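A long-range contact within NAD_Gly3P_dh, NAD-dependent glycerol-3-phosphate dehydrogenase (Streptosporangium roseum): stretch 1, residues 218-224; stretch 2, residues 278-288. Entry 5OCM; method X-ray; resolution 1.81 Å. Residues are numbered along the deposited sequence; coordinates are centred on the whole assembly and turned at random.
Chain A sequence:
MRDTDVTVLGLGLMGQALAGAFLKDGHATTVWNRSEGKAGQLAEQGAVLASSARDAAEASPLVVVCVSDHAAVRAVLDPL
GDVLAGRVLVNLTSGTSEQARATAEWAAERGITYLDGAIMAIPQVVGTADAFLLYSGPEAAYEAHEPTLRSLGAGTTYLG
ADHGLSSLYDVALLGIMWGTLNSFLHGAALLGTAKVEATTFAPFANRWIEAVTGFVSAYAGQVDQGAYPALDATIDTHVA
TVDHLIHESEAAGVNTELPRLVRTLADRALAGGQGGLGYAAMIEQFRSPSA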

# COMPACT_ATOMS: atom_id res chain seq x y z
N ALA A 218 -9.29 -9.03 -5.26
CA ALA A 218 -9.43 -9.86 -6.49
C ALA A 218 -8.29 -10.87 -6.66
O ALA A 218 -8.51 -12.07 -6.96
N TYR A 219 -7.06 -10.40 -6.44
CA TYR A 219 -5.87 -11.21 -6.64
C TYR A 219 -5.81 -12.29 -5.56
O TYR A 219 -5.34 -13.41 -5.83
N ALA A 220 -6.32 -12.00 -4.38
CA ALA A 220 -6.34 -13.02 -3.33
C ALA A 220 -7.18 -14.22 -3.76
O ALA A 220 -6.84 -15.39 -3.51
N GLY A 221 -8.31 -13.97 -4.40
CA GLY A 221 -9.15 -15.04 -4.91
C GLY A 221 -8.41 -15.87 -5.95
O GLY A 221 -8.47 -17.10 -5.95
N GLN A 222 -7.69 -15.20 -6.84
CA GLN A 222 -6.90 -15.91 -7.83
C GLN A 222 -5.79 -16.76 -7.20
O GLN A 222 -5.60 -17.89 -7.61
N VAL A 223 -5.13 -16.23 -6.18
CA VAL A 223 -4.13 -16.99 -5.41
C VAL A 223 -4.76 -18.25 -4.84
O VAL A 223 -4.17 -19.34 -4.98
N ASP A 224 -5.95 -18.14 -4.26
CA ASP A 224 -6.58 -19.34 -3.71
C ASP A 224 -7.00 -20.35 -4.77
O ASP A 224 -7.07 -21.54 -4.48
N GLY A 278 -2.45 -12.49 -15.33
CA GLY A 278 -2.63 -11.36 -14.44
C GLY A 278 -1.51 -11.30 -13.39
O GLY A 278 -0.81 -12.28 -13.14
N TYR A 279 -1.41 -10.17 -12.72
CA TYR A 279 -0.36 -9.91 -11.76
C TYR A 279 -0.38 -10.89 -10.59
O TYR A 279 0.67 -11.15 -9.98
N ALA A 280 -1.53 -11.45 -10.27
CA ALA A 280 -1.60 -12.42 -9.17
C ALA A 280 -0.70 -13.61 -9.35
O ALA A 280 -0.30 -14.25 -8.37
N ALA A 281 -0.35 -13.96 -10.59
CA ALA A 281 0.60 -15.03 -10.88
C ALA A 281 1.96 -14.79 -10.23
O ALA A 281 2.72 -15.76 -9.97
N MET A 282 2.26 -13.53 -9.88
CA MET A 282 3.48 -13.19 -9.15
C MET A 282 3.60 -13.88 -7.81
O MET A 282 4.72 -13.98 -7.28
N ILE A 283 2.49 -14.40 -7.25
CA ILE A 283 2.59 -15.15 -6.03
C ILE A 283 3.65 -16.25 -6.12
O ILE A 283 4.33 -16.55 -5.11
N GLU A 284 3.82 -16.84 -7.32
CA GLU A 284 4.78 -17.94 -7.49
C GLU A 284 6.23 -17.48 -7.24
O GLU A 284 7.06 -18.27 -6.84
N GLN A 285 6.51 -16.18 -7.42
CA GLN A 285 7.85 -15.67 -7.13
C GLN A 285 8.14 -15.47 -5.65
O GLN A 285 9.29 -15.30 -5.27
N PHE A 286 7.11 -15.50 -4.80
CA PHE A 286 7.28 -15.31 -3.36
C PHE A 286 7.27 -16.56 -2.53
O PHE A 286 7.72 -16.52 -1.38
N ARG A 287 6.92 -17.68 -3.14
CA ARG A 287 6.79 -18.96 -2.45
C ARG A 287 8.10 -19.62 -2.07
O ARG A 287 8.13 -20.44 -1.10
N SER A 288 9.17 -19.32 -2.82
CA SER A 288 10.48 -19.98 -2.58
C SER A 288 11.64 -19.00 -2.58
O SER A 288 11.57 -17.94 -3.22

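No direct hydrogen bond joins these two stretches; their polar links run through three waters, each donating to an acceptor in residues 218-224 and accepting from an N-H group in residues 278-288. Water 1 lies 3.0 Å from Tyr219 OH and 3.0 Å from Tyr279 N. Water 2 donates to Gln222 OE1 at 2.7 Å and accepts from Ala280 N at 3.0 Å. Water 3 pairs the backbone Val223 O, at 2.7 Å, with the side-chain Arg287 NH2, at 2.9 Å.

The contact buries 316 Å² over both sides, and much of the packing beside the waters is apolar. The closest CA pair, Tyr219 CA to Ala280 CA, is 5.1 Å apart. At that position Ala280 points its methyl toward the helix, placing its CB 3.7 Å from Tyr219 CB and 3.3 Å from Gln222 OE1.

Tyr219, Gln222 and Val223 all direct CA-to-CB toward the second stretch, whereas Ala220 faces away. Tyr219 is an m rotamer (chi1 -63°); one face of its ring covers Ala280 N, and its CE2 comes within 3.9 Å of Tyr279 CB. Tyr279 (chi1 t) starts sideways and its end leads away, so the contact is made near the base of its side chain. Gln222, m then t, extends its amide to the water beside Ala280.

Val223 (chi1 t, 169°) fills the other main position. Both its methyls meet Ile283, which adopts t and p for chi1 and chi2 (Val223 CG2 to Ile283 CB 3.9 Å, Val223 CG1 to Ile283 CG1 4.0 Å), and Val223 CG1 also comes 3.8 Å from Arg287 NH2. Arg287 points toward the helix with chi1 m but chi2 between wells at -116°; the guanidinium meets the valine methyl obliquely while NH2 donates to water 3, so the same NH2 both touches the valine methyl and is linked to Val223 O through that water.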

# COMPACT_ATOMS: atom_id res chain seq x y z
CB ALA A 218 -9.53 -8.96 -7.72
CB TYR A 219 -4.61 -10.38 -6.73
CG TYR A 219 -4.59 -9.43 -7.92
CD1 TYR A 219 -5.60 -9.43 -8.91
CD2 TYR A 219 -3.54 -8.54 -8.08
CE1 TYR A 219 -5.57 -8.47 -9.96
CE2 TYR A 219 -3.53 -7.60 -9.11
CZ TYR A 219 -4.52 -7.58 -10.03
OH TYR A 219 -4.48 -6.61 -11.02
CB ALA A 220 -6.88 -12.44 -2.04
CB GLN A 222 -6.33 -14.94 -8.87
CG GLN A 222 -7.39 -14.23 -9.70
CD GLN A 222 -6.78 -13.56 -10.96
OE1 GLN A 222 -5.58 -13.37 -11.04
NE2 GLN A 222 -7.59 -13.31 -11.97
CB VAL A 223 -3.46 -16.15 -4.33
CG1 VAL A 223 -2.65 -17.02 -3.41
CG2 VAL A 223 -2.58 -15.06 -4.93
CB ASP A 224 -7.69 -18.95 -2.78
CG ASP A 224 -7.14 -18.28 -1.48
OD1 ASP A 224 -5.92 -18.48 -1.12
OD2 ASP A 224 -7.94 -17.69 -0.82
CB TYR A 279 -0.38 -8.45 -11.24
CG TYR A 279 0.94 -8.00 -10.66
CD1 TYR A 279 1.93 -7.47 -11.48
CD2 TYR A 279 1.22 -8.13 -9.31
CE1 TYR A 279 3.16 -7.05 -10.96
CE2 TYR A 279 2.45 -7.77 -8.77
CZ TYR A 279 3.43 -7.23 -9.61
OH TYR A 279 4.67 -6.91 -9.08
CB ALA A 280 -3.05 -12.84 -8.96
CB ALA A 281 0.74 -15.22 -12.36
CB MET A 282 3.58 -11.68 -8.96
CG MET A 282 3.87 -10.95 -10.25
SD MET A 282 5.48 -11.35 -10.97
CE MET A 282 6.56 -10.95 -9.64
CB ILE A 283 1.21 -15.83 -5.66
CG1 ILE A 283 1.24 -16.49 -4.30
CG2 ILE A 283 0.73 -16.84 -6.69
CD1 ILE A 283 1.37 -15.48 -3.18
CB GLU A 284 4.65 -18.59 -8.87
CG GLU A 284 3.26 -19.17 -9.12
CD GLU A 284 3.10 -19.97 -10.39
OE1 GLU A 284 3.98 -19.91 -11.22
OE2 GLU A 284 2.08 -20.67 -10.50
CB GLN A 285 8.10 -14.38 -7.90
CG GLN A 285 7.87 -14.54 -9.40
CD GLN A 285 8.66 -15.73 -9.95
OE1 GLN A 285 9.80 -16.00 -9.52
NE2 GLN A 285 8.04 -16.47 -10.85
CB PHE A 286 6.30 -14.27 -2.85
CG PHE A 286 6.45 -12.94 -3.53
CD1 PHE A 286 7.55 -12.12 -3.28
CD2 PHE A 286 5.54 -12.52 -4.46
CE1 PHE A 286 7.69 -10.91 -3.93
CE2 PHE A 286 5.68 -11.31 -5.11
CZ PHE A 286 6.79 -10.51 -4.88
CB ARG A 287 6.03 -19.95 -3.30
CG ARG A 287 4.59 -19.52 -3.59
CD ARG A 287 3.53 -20.38 -3.02
NE ARG A 287 2.20 -20.09 -3.48
CZ ARG A 287 1.12 -19.85 -2.70
NH1 ARG A 287 1.22 -19.56 -1.37
NH2 ARG A 287 -0.06 -19.75 -3.30
CB SER A 288 10.74 -21.01 -3.67
OG SER A 288 9.72 -21.98 -3.64
O HOH W 1 -2.81 -7.60 -13.33
O HOH W 2 -4.22 -11.09 -11.58
O HOH W 3 -1.63 -19.85 -5.73